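PDB 2OJH: uncharacterized protein Atu1656 from Agrobacterium tumefaciens, which is of unknown function but, as a six-bladed beta-propeller of the TolB family, may mediate protein-protein contacts. Local coordinates for residues A[45-50]-A[285-290]; A[109-114]-A[124-129]; A[186-191]-A[199-204]. All coordinates share one frame; numbering follows the deposited sequence.

Contact 1 (A[45-50]-A[285-290]); sequences EAPNWS and EFAYVR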
loop_
_atom_site.group_PDB
_atom_site.type_symbol
_atom_site.label_atom_id
_atom_site.label_comp_id
_atom_site.label_asym_id
_atom_site.label_seq_id
_atom_site.Cartn_x
_atom_site.Cartn_y
_atom_site.Cartn_z
ATOM N N GLU A 45 2.728 2.643 -10.873
ATOM C CA GLU A 45 2.533 1.688 -9.781
ATOM C C GLU A 45 1.781 2.230 -8.589
ATOM O O GLU A 45 1.874 3.410 -8.279
ATOM C CB GLU A 45 3.913 1.149 -9.323
ATOM C CG GLU A 45 4.661 0.433 -10.475
ATOM C CD GLU A 45 5.931 -0.249 -10.062
ATOM O OE1 GLU A 45 5.842 -1.386 -9.553
ATOM O OE2 GLU A 45 7.031 0.321 -10.306
ATOM N N ALA A 46 1.051 1.346 -7.909
ATOM C CA ALA A 46 0.692 1.582 -6.482
ATOM C C ALA A 46 -0.077 2.871 -6.157
ATOM O O ALA A 46 0.411 3.775 -5.433
ATOM C CB ALA A 46 1.967 1.435 -5.579
ATOM N N PRO A 47 -1.310 2.976 -6.684
ATOM C CA PRO A 47 -2.069 4.215 -6.471
ATOM C C PRO A 47 -2.568 4.393 -5.016
ATOM O O PRO A 47 -3.037 3.423 -4.390
ATOM C CB PRO A 47 -3.254 4.054 -7.441
ATOM C CG PRO A 47 -3.457 2.565 -7.545
ATOM C CD PRO A 47 -2.054 1.989 -7.494
ATOM N N ASN A 48 -2.429 5.621 -4.504
ATOM C CA ASN A 48 -3.224 6.129 -3.373
ATOM C C ASN A 48 -4.362 6.985 -3.929
ATOM O O ASN A 48 -4.289 7.483 -5.055
ATOM C CB ASN A 48 -2.418 7.127 -2.501
ATOM C CG ASN A 48 -1.122 6.569 -1.965
ATOM O OD1 ASN A 48 -0.072 7.168 -2.161
ATOM N ND2 ASN A 48 -1.175 5.424 -1.286
ATOM N N TRP A 49 -5.398 7.194 -3.116
ATOM C CA TRP A 49 -6.514 8.027 -3.513
ATOM C C TRP A 49 -6.597 9.164 -2.537
ATOM O O TRP A 49 -6.658 8.923 -1.328
ATOM C CB TRP A 49 -7.797 7.197 -3.453
ATOM C CG TRP A 49 -8.966 7.722 -4.276
ATOM C CD1 TRP A 49 -9.425 9.027 -4.374
ATOM C CD2 TRP A 49 -9.853 6.923 -5.072
ATOM N NE1 TRP A 49 -10.553 9.067 -5.181
ATOM C CE2 TRP A 49 -10.833 7.789 -5.614
ATOM C CE3 TRP A 49 -9.931 5.540 -5.349
ATOM C CZ2 TRP A 49 -11.868 7.321 -6.456
ATOM C CZ3 TRP A 49 -10.950 5.082 -6.186
ATOM C CH2 TRP A 49 -11.907 5.972 -6.722
ATOM N N SER A 50 -6.597 10.389 -3.045
ATOM C CA SER A 50 -6.588 11.573 -2.206
ATOM C C SER A 50 -7.816 11.643 -1.298
ATOM O O SER A 50 -8.905 11.213 -1.686
ATOM C CB SER A 50 -6.468 12.827 -3.059
ATOM O OG SER A 50 -7.690 13.206 -3.657
ATOM N N GLU A 285 -14.970 2.341 -3.447
ATOM C CA GLU A 285 -14.148 2.094 -4.632
ATOM C C GLU A 285 -12.693 2.044 -4.241
ATOM O O GLU A 285 -12.282 2.712 -3.283
ATOM C CB GLU A 285 -14.321 3.212 -5.674
ATOM C CG GLU A 285 -15.745 3.420 -6.092
ATOM C CD GLU A 285 -15.937 4.503 -7.144
ATOM O OE1 GLU A 285 -15.275 5.555 -7.083
ATOM O OE2 GLU A 285 -16.807 4.292 -8.001
ATOM N N PHE A 286 -11.919 1.248 -4.968
ATOM C CA PHE A 286 -10.465 1.316 -4.803
ATOM C C PHE A 286 -9.749 1.459 -6.154
ATOM O O PHE A 286 -10.271 1.008 -7.194
ATOM C CB PHE A 286 -9.971 0.099 -3.998
ATOM C CG PHE A 286 -10.221 -1.209 -4.677
ATOM C CD1 PHE A 286 -9.330 -1.654 -5.634
ATOM C CD2 PHE A 286 -11.326 -2.007 -4.337
ATOM C CE1 PHE A 286 -9.523 -2.844 -6.293
ATOM C CE2 PHE A 286 -11.540 -3.231 -4.986
ATOM C CZ PHE A 286 -10.647 -3.656 -5.958
ATOM N N ALA A 287 -8.556 2.080 -6.139
ATOM C CA ALA A 287 -7.707 2.210 -7.312
ATOM C C ALA A 287 -6.679 1.062 -7.336
ATOM O O ALA A 287 -6.291 0.546 -6.281
ATOM C CB ALA A 287 -6.986 3.606 -7.310
ATOM N N TYR A 288 -6.286 0.656 -8.543
ATOM C CA TYR A 288 -5.324 -0.434 -8.757
ATOM C C TYR A 288 -4.708 -0.301 -10.164
ATOM O O TYR A 288 -5.216 0.463 -11.003
ATOM C CB TYR A 288 -5.995 -1.809 -8.552
ATOM C CG TYR A 288 -7.051 -2.114 -9.589
ATOM C CD1 TYR A 288 -8.343 -1.580 -9.480
ATOM C CD2 TYR A 288 -6.751 -2.921 -10.706
ATOM C CE1 TYR A 288 -9.312 -1.829 -10.470
ATOM C CE2 TYR A 288 -7.704 -3.170 -11.691
ATOM C CZ TYR A 288 -8.984 -2.638 -11.549
ATOM O OH TYR A 288 -9.912 -2.855 -12.516
ATOM N N VAL A 289 -3.607 -1.012 -10.423
ATOM C CA VAL A 289 -3.005 -1.019 -11.756
ATOM C C VAL A 289 -3.040 -2.424 -12.292
ATOM O O VAL A 289 -2.584 -3.343 -11.628
ATOM C CB VAL A 289 -1.537 -0.517 -11.782
ATOM C CG1 VAL A 289 -1.061 -0.247 -13.240
ATOM C CG2 VAL A 289 -1.379 0.769 -10.925
ATOM N N ARG A 290 -3.584 -2.563 -13.496
ATOM C CA ARG A 290 -3.563 -3.799 -14.251
ATOM C C ARG A 290 -2.411 -3.621 -15.248
ATOM O O ARG A 290 -2.204 -2.529 -15.778
ATOM C CB ARG A 290 -4.921 -3.960 -14.973
ATOM C CG ARG A 290 -5.028 -5.065 -16.026
ATOM C CD ARG A 290 -6.346 -4.914 -16.856
ATOM N NE ARG A 290 -7.494 -4.812 -15.961
ATOM C CZ ARG A 290 -8.156 -5.851 -15.468
ATOM N NH1 ARG A 290 -7.816 -7.094 -15.811
ATOM N NH2 ARG A 290 -9.177 -5.653 -14.638
#
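Pro47, Trp49 and the backbone nitrogen of Ala46 meet Val289, Ala287 and Glu285 across two strands that run nearly antiparallel, at 165°, with axes 6.1 Å apart at closest approach. No hydrogen bond crosses this gap: strand 45-49 is an edge of a four-stranded sheet, and 285-291 an edge of the three-stranded sheet it shares with 22-28 and 33-40.

The apolar contacts are made by small groups. CG of Pro47 sits 3.7 Å from CB of Ala287 and also rests on the peptide that joins Ala287 to Tyr288. Its neighbour in the ring, CD of Pro47, lies 3.7 Å from CG2 of Val289, the methyl that also faces the backbone N of Ala46.

The aromatic contacts belong to Trp49. The benzo edge of its indole comes up to the backbone, with CE3 of Trp49 3.8 Å from N of Ala287 and the C of Phe286 near the ring plane. At the far corner CH2 of Trp49 lies 3.4 Å from OE1 of Glu285, the carboxylate turned 36° from the ring.

Polar ends are answered elsewhere. OE2 of Glu285 is bonded to Asn28, NE1 of Trp49 to Gly53 O.

This buried junction, between the blade built from both ends of the chain, which closes the ring, and the blade that opens with strand 45-49, rests on the van der Waals fit of Pro47 and Trp49 against Ala287, Val289 and the Glu285 side chain; polar links run beside it, such as Asn48 ND2 to Pro277 O and the backbone of Ala46 to Gly272.

Contact 2 (A[109-114]-A[124-129]); sequences KSAIYL and LMTKNL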
loop_
_atom_site.group_PDB
_atom_site.type_symbol
_atom_site.label_atom_id
_atom_site.label_comp_id
_atom_site.label_asym_id
_atom_site.label_seq_id
_atom_site.Cartn_x
_atom_site.Cartn_y
_atom_site.Cartn_z
ATOM N N LYS A 109 19.298 2.642 0.390
ATOM C CA LYS A 109 18.246 1.703 0.773
ATOM C C LYS A 109 17.047 2.460 1.293
ATOM O O LYS A 109 17.172 3.614 1.682
ATOM C CB LYS A 109 18.717 0.657 1.772
ATOM C CG LYS A 109 19.329 1.154 3.032
ATOM C CD LYS A 109 20.175 0.027 3.614
ATOM C CE LYS A 109 21.229 0.583 4.531
ATOM N NZ LYS A 109 22.118 -0.480 5.094
ATOM N N SER A 110 15.886 1.809 1.274
ATOM C CA SER A 110 14.635 2.525 1.536
ATOM C C SER A 110 14.599 3.208 2.896
ATOM O O SER A 110 14.816 2.552 3.920
ATOM C CB SER A 110 13.453 1.566 1.436
ATOM O OG SER A 110 12.235 2.288 1.565
ATOM N N ALA A 111 14.311 4.512 2.884
ATOM C CA ALA A 111 14.104 5.312 4.086
ATOM C C ALA A 111 12.814 6.109 3.921
ATOM O O ALA A 111 12.495 6.590 2.817
ATOM C CB ALA A 111 15.288 6.295 4.288
ATOM N N ILE A 112 12.077 6.260 5.020
ATOM C CA ILE A 112 10.752 6.869 4.998
ATOM C C ILE A 112 10.899 8.382 5.223
ATOM O O ILE A 112 11.680 8.821 6.071
ATOM C CB ILE A 112 9.812 6.188 6.043
ATOM C CG1 ILE A 112 9.536 4.723 5.630
ATOM C CG2 ILE A 112 8.500 6.917 6.138
ATOM C CD1 ILE A 112 8.772 3.938 6.729
ATOM N N TYR A 113 10.183 9.175 4.434
ATOM C CA TYR A 113 10.165 10.644 4.626
ATOM C C TYR A 113 8.719 11.134 4.576
ATOM O O TYR A 113 7.859 10.468 3.998
ATOM C CB TYR A 113 10.918 11.346 3.501
ATOM C CG TYR A 113 12.371 10.944 3.357
ATOM C CD1 TYR A 113 12.731 9.759 2.703
ATOM C CD2 TYR A 113 13.378 11.768 3.846
ATOM C CE1 TYR A 113 14.077 9.392 2.584
ATOM C CE2 TYR A 113 14.717 11.434 3.715
ATOM C CZ TYR A 113 15.054 10.236 3.088
ATOM O OH TYR A 113 16.382 9.913 2.968
ATOM N N LEU A 114 8.459 12.307 5.143
ATOM C CA LEU A 114 7.195 13.024 4.944
ATOM C C LEU A 114 7.530 14.296 4.195
ATOM O O LEU A 114 8.631 14.809 4.336
ATOM C CB LEU A 114 6.570 13.452 6.290
ATOM C CG LEU A 114 6.283 12.337 7.311
ATOM C CD1 LEU A 114 5.518 12.930 8.481
ATOM C CD2 LEU A 114 5.518 11.225 6.672
ATOM N N LEU A 124 13.207 13.320 6.912
ATOM C CA LEU A 124 13.518 11.904 7.265
ATOM C C LEU A 124 12.825 11.478 8.551
ATOM O O LEU A 124 12.938 12.174 9.591
ATOM C CB LEU A 124 15.054 11.654 7.404
ATOM C CG LEU A 124 15.502 10.223 7.734
ATOM C CD1 LEU A 124 15.168 9.218 6.616
ATOM C CD2 LEU A 124 16.990 10.206 8.068
HETATM N N MSE A 125 12.141 10.336 8.480
HETATM C CA MSE A 125 11.459 9.781 9.627
HETATM C C MSE A 125 12.238 8.632 10.247
HETATM O O MSE A 125 12.326 8.534 11.470
HETATM C CB MSE A 125 10.065 9.261 9.253
HETATM C CG MSE A 125 9.012 10.257 8.887
HETATM SE SE MSE A 125 8.783 11.656 10.235
HETATM C CE MSE A 125 9.627 13.171 9.428
ATOM N N THR A 126 12.781 7.742 9.418
ATOM C CA THR A 126 13.391 6.534 9.940
ATOM C C THR A 126 14.918 6.496 9.857
ATOM O O THR A 126 15.496 6.550 8.764
ATOM C CB THR A 126 12.885 5.332 9.191
ATOM O OG1 THR A 126 13.107 5.530 7.788
ATOM C CG2 THR A 126 11.410 5.145 9.456
ATOM N N LYS A 127 15.560 6.377 11.019
ATOM C CA LYS A 127 17.004 6.279 11.087
ATOM C C LYS A 127 17.488 4.847 10.943
ATOM O O LYS A 127 18.669 4.637 10.724
ATOM C CB LYS A 127 17.517 6.892 12.390
ATOM C CG LYS A 127 17.314 8.412 12.446
ATOM C CD LYS A 127 17.614 8.939 13.815
ATOM C CE LYS A 127 17.214 10.408 13.916
ATOM N NZ LYS A 127 17.540 10.864 15.277
ATOM N N ASN A 128 16.579 3.880 11.073
ATOM C CA ASN A 128 16.907 2.447 11.006
ATOM C C ASN A 128 16.352 1.880 9.717
ATOM O O ASN A 128 15.144 2.003 9.458
ATOM C CB ASN A 128 16.321 1.720 12.209
ATOM C CG ASN A 128 16.871 2.244 13.552
ATOM O OD1 ASN A 128 18.056 2.550 13.679
ATOM N ND2 ASN A 128 15.999 2.341 14.550
ATOM N N LEU A 129 17.236 1.295 8.898
ATOM C CA LEU A 129 16.933 0.987 7.493
ATOM C C LEU A 129 17.183 -0.473 7.165
ATOM O O LEU A 129 17.909 -1.156 7.894
ATOM C CB LEU A 129 17.770 1.881 6.557
ATOM C CG LEU A 129 17.754 3.365 6.901
ATOM C CD1 LEU A 129 18.604 4.188 5.943
ATOM C CD2 LEU A 129 16.313 3.918 6.906
#
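Thr126 turns OG1 to the position between its backbone N and carbonyl carbon (chi1 55°), where the hydroxyl faces the N-H of Ile112; in Leu124 chi1 puts CG anti to the backbone N, and chi2 (65°) then swings CD1 over the ring of Tyr113. The first meeting is a hydrogen bond of 3.0 Å from Ile112 N to Thr126 OG1, almost straight at 172°. A side chain thus takes the place a backbone carbonyl would have in a regular strand pair. The carbonyl of the same isoleucine is used too: Met125 N donates to Ile112 O over 2.9 Å, so both polar backbone atoms of Ile112 are engaged from this side.

Tyr113 and Leu124 form an antiparallel non-hydrogen-bonded pair. CD1 of Leu124 makes a CH-pi contact 3.9 Å from the centroid of the Tyr113 ring, displaced toward the rim, and CA of Leu124 approaches CD2 of Tyr113 at 3.4 Å. The same CD1 touches CB of Ala111, which also meets CD2 of Leu129 at 3.7 Å. Further along the strand the selenomethionine Met125, bent at chi2 and chi3, crosses Leu114 at about a right angle, its CG 3.8 Å from CG of Leu114.

Strand 111-116 is an inner strand of its blade and pairs with 98-103 on its other edge, while 123-124 is the edge strand on this side, the fourth of the blade. Residues 125-129 then lead into strand 131-136 of the following blade. Ile112 packs on Trp133 of that strand and on Phe143 and Tyr145 of strand 142-149, against which Met125 also rests through Phe143.

Contact 3 (A[186-191]-A[199-204]); sequences WIYFNS and IWRVRV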
loop_
_atom_site.group_PDB
_atom_site.type_symbol
_atom_site.label_atom_id
_atom_site.label_comp_id
_atom_site.label_asym_id
_atom_site.label_seq_id
_atom_site.Cartn_x
_atom_site.Cartn_y
_atom_site.Cartn_z
ATOM N N TRP A 186 -6.618 -1.824 14.953
ATOM C CA TRP A 186 -5.835 -2.900 14.343
ATOM C C TRP A 186 -4.954 -2.412 13.203
ATOM O O TRP A 186 -5.278 -1.430 12.518
ATOM C CB TRP A 186 -6.765 -3.979 13.776
ATOM C CG TRP A 186 -7.599 -4.704 14.782
ATOM C CD1 TRP A 186 -8.888 -4.423 15.130
ATOM C CD2 TRP A 186 -7.215 -5.855 15.551
ATOM N NE1 TRP A 186 -9.326 -5.316 16.085
ATOM C CE2 TRP A 186 -8.319 -6.204 16.360
ATOM C CE3 TRP A 186 -6.043 -6.620 15.640
ATOM C CZ2 TRP A 186 -8.291 -7.293 17.234
ATOM C CZ3 TRP A 186 -6.010 -7.699 16.521
ATOM C CH2 TRP A 186 -7.135 -8.026 17.301
ATOM N N ILE A 187 -3.862 -3.145 12.979
ATOM C CA ILE A 187 -3.053 -2.999 11.772
ATOM C C ILE A 187 -3.102 -4.378 11.087
ATOM O O ILE A 187 -2.759 -5.365 11.718
ATOM C CB ILE A 187 -1.603 -2.605 12.115
ATOM C CG1 ILE A 187 -1.542 -1.125 12.582
ATOM C CG2 ILE A 187 -0.663 -2.848 10.906
ATOM C CD1 ILE A 187 -0.314 -0.809 13.413
ATOM N N TYR A 188 -3.553 -4.431 9.832
ATOM C CA TYR A 188 -3.578 -5.675 9.049
ATOM C C TYR A 188 -2.263 -5.728 8.276
ATOM O O TYR A 188 -1.710 -4.676 7.859
ATOM C CB TYR A 188 -4.758 -5.684 8.056
ATOM C CG TYR A 188 -6.122 -5.935 8.689
ATOM C CD1 TYR A 188 -6.712 -5.013 9.567
ATOM C CD2 TYR A 188 -6.820 -7.127 8.427
ATOM C CE1 TYR A 188 -7.977 -5.291 10.169
ATOM C CE2 TYR A 188 -8.061 -7.388 9.000
ATOM C CZ TYR A 188 -8.629 -6.474 9.862
ATOM O OH TYR A 188 -9.843 -6.768 10.408
ATOM N N PHE A 189 -1.739 -6.941 8.115
ATOM C CA PHE A 189 -0.439 -7.142 7.475
ATOM C C PHE A 189 -0.383 -8.590 6.980
ATOM O O PHE A 189 -1.359 -9.344 7.170
ATOM C CB PHE A 189 0.706 -6.800 8.461
ATOM C CG PHE A 189 0.821 -7.761 9.634
ATOM C CD1 PHE A 189 0.004 -7.625 10.769
ATOM C CD2 PHE A 189 1.744 -8.800 9.593
ATOM C CE1 PHE A 189 0.096 -8.517 11.825
ATOM C CE2 PHE A 189 1.852 -9.713 10.669
ATOM C CZ PHE A 189 1.013 -9.569 11.786
ATOM N N ASN A 190 0.695 -8.973 6.296
ATOM C CA ASN A 190 0.854 -10.409 5.969
ATOM C C ASN A 190 2.083 -11.032 6.617
ATOM O O ASN A 190 3.058 -10.349 6.915
ATOM C CB ASN A 190 0.783 -10.703 4.445
ATOM C CG ASN A 190 1.888 -10.023 3.628
ATOM O OD1 ASN A 190 2.538 -9.062 4.048
ATOM N ND2 ASN A 190 2.049 -10.494 2.419
ATOM N N SER A 191 2.039 -12.341 6.854
ATOM C CA SER A 191 3.140 -12.960 7.526
ATOM C C SER A 191 3.353 -14.332 6.914
ATOM O O SER A 191 2.374 -15.008 6.529
ATOM C CB SER A 191 2.814 -13.078 9.023
ATOM O OG SER A 191 3.874 -13.680 9.741
ATOM N N ILE A 199 -2.871 -13.263 5.582
ATOM C CA ILE A 199 -3.226 -12.012 6.253
ATOM C C ILE A 199 -3.390 -12.255 7.746
ATOM O O ILE A 199 -4.041 -13.227 8.179
ATOM C CB ILE A 199 -4.491 -11.300 5.660
ATOM C CG1 ILE A 199 -4.410 -11.208 4.128
ATOM C CG2 ILE A 199 -4.660 -9.941 6.318
ATOM C CD1 ILE A 199 -3.149 -10.589 3.599
ATOM N N TRP A 200 -2.749 -11.369 8.509
ATOM C CA TRP A 200 -2.838 -11.353 9.963
ATOM C C TRP A 200 -3.217 -9.930 10.380
ATOM O O TRP A 200 -3.168 -8.990 9.568
ATOM C CB TRP A 200 -1.492 -11.744 10.595
ATOM C CG TRP A 200 -1.154 -13.239 10.483
ATOM C CD1 TRP A 200 -0.780 -13.922 9.354
ATOM C CD2 TRP A 200 -1.150 -14.182 11.539
ATOM N NE1 TRP A 200 -0.547 -15.257 9.646
ATOM C CE2 TRP A 200 -0.773 -15.442 10.986
ATOM C CE3 TRP A 200 -1.436 -14.100 12.908
ATOM C CZ2 TRP A 200 -0.681 -16.588 11.750
ATOM C CZ3 TRP A 200 -1.351 -15.253 13.670
ATOM C CH2 TRP A 200 -0.967 -16.482 13.093
ATOM N N ARG A 201 -3.641 -9.776 11.626
ATOM C CA ARG A 201 -3.787 -8.447 12.186
ATOM C C ARG A 201 -3.233 -8.365 13.608
ATOM O O ARG A 201 -3.345 -9.306 14.368
ATOM C CB ARG A 201 -5.246 -7.969 12.109
ATOM C CG ARG A 201 -6.238 -8.762 12.942
ATOM C CD ARG A 201 -7.613 -8.112 12.877
ATOM N NE ARG A 201 -8.514 -8.673 13.872
ATOM C CZ ARG A 201 -9.789 -8.326 14.029
ATOM N NH1 ARG A 201 -10.507 -8.912 14.980
ATOM N NH2 ARG A 201 -10.342 -7.403 13.245
ATOM N N VAL A 202 -2.623 -7.224 13.941
ATOM C CA VAL A 202 -2.066 -7.001 15.272
ATOM C C VAL A 202 -2.714 -5.750 15.872
ATOM O O VAL A 202 -3.012 -4.800 15.139
ATOM C CB VAL A 202 -0.498 -6.864 15.234
ATOM C CG1 VAL A 202 -0.035 -5.650 14.388
ATOM C CG2 VAL A 202 0.085 -6.818 16.650
ATOM N N ARG A 203 -2.939 -5.736 17.188
ATOM C CA ARG A 203 -3.475 -4.526 17.828
ATOM C C ARG A 203 -2.457 -3.395 17.716
ATOM O O ARG A 203 -1.247 -3.652 17.754
ATOM C CB ARG A 203 -3.777 -4.768 19.314
ATOM C CG ARG A 203 -4.884 -5.775 19.618
ATOM C CD ARG A 203 -6.251 -5.306 19.185
ATOM N NE ARG A 203 -6.463 -3.873 19.354
ATOM C CZ ARG A 203 -6.767 -3.290 20.504
ATOM N NH1 ARG A 203 -6.937 -1.975 20.540
ATOM N NH2 ARG A 203 -6.899 -4.011 21.610
ATOM N N VAL A 204 -2.912 -2.149 17.624
ATOM C CA VAL A 204 -1.950 -1.046 17.492
ATOM C C VAL A 204 -1.022 -0.969 18.696
ATOM O O VAL A 204 0.103 -0.501 18.567
ATOM C CB VAL A 204 -2.585 0.355 17.156
ATOM C CG1 VAL A 204 -3.395 0.282 15.876
ATOM C CG2 VAL A 204 -3.418 0.860 18.276
HETATM O O HOH W 1 1.189 -17.026 7.904
#
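Arg201 runs between Trp186 and Tyr188 across the hairpin of 186-191 and 198-203, the two inner strands of a four-stranded propeller blade, between 175-180 and 209-211. Its CB stands over the centre of the Tyr188 ring, 4.0 Å from the centroid. CG, set between backbone N and carbonyl carbon (chi1 65°), reaches CE3 of Trp186 at 3.5 Å. From there the chain is extended; CD lies over the six-membered ring of Trp186 and NE above CE2 and CD2. The guanidinium then lies flat on the indole, planes 8° apart and centres separated by 3.7 Å, a cation-pi stack. At the tip NH2 donates to Tyr188 OH over 2.9 Å, bent at 138°; the same hydroxyl is hydrogen-bonded to Met256 O.

On the opposite indole face CD of Arg203 sits 3.3 Å from the six-membered centroid.

Paired backbone bonds link Ile187 with Val202 and Phe189 with Trp200. On the face of these four residues CZ of Phe189 touches CB of Trp200 at 3.5 Å, and a water joins Trp200 NE1 to Ser191 O.

Stack and hydrogen bond together fix the rotation of the Arg201 guanidinium; Glu210, outside the hairpin and ion-paired with NH1, probably offsets much of its charge beside the indole.

Contact 3 lies within one blade, while contact 2 joins a blade's third strand to its edge strand and to the loop that passes to the next blade. Contact 1 brings together strands of two adjacent blades, 235 residues apart in the chain, and both others lie within the loop it closes. All three are mainly buried, contact 2 having exposed Lys109 at its margin; from contact centre to chain centre the distances are about 9, 16 and 14 Å for contacts 1, 2 and 3. Chemistry follows place: the inter-blade contact is purely packing, the 186-191/199-204 hairpin combines regular backbone pairing with charged and aromatic stacking, and 109-114/124-129 has partial pairing as its second segment leaves the sheet.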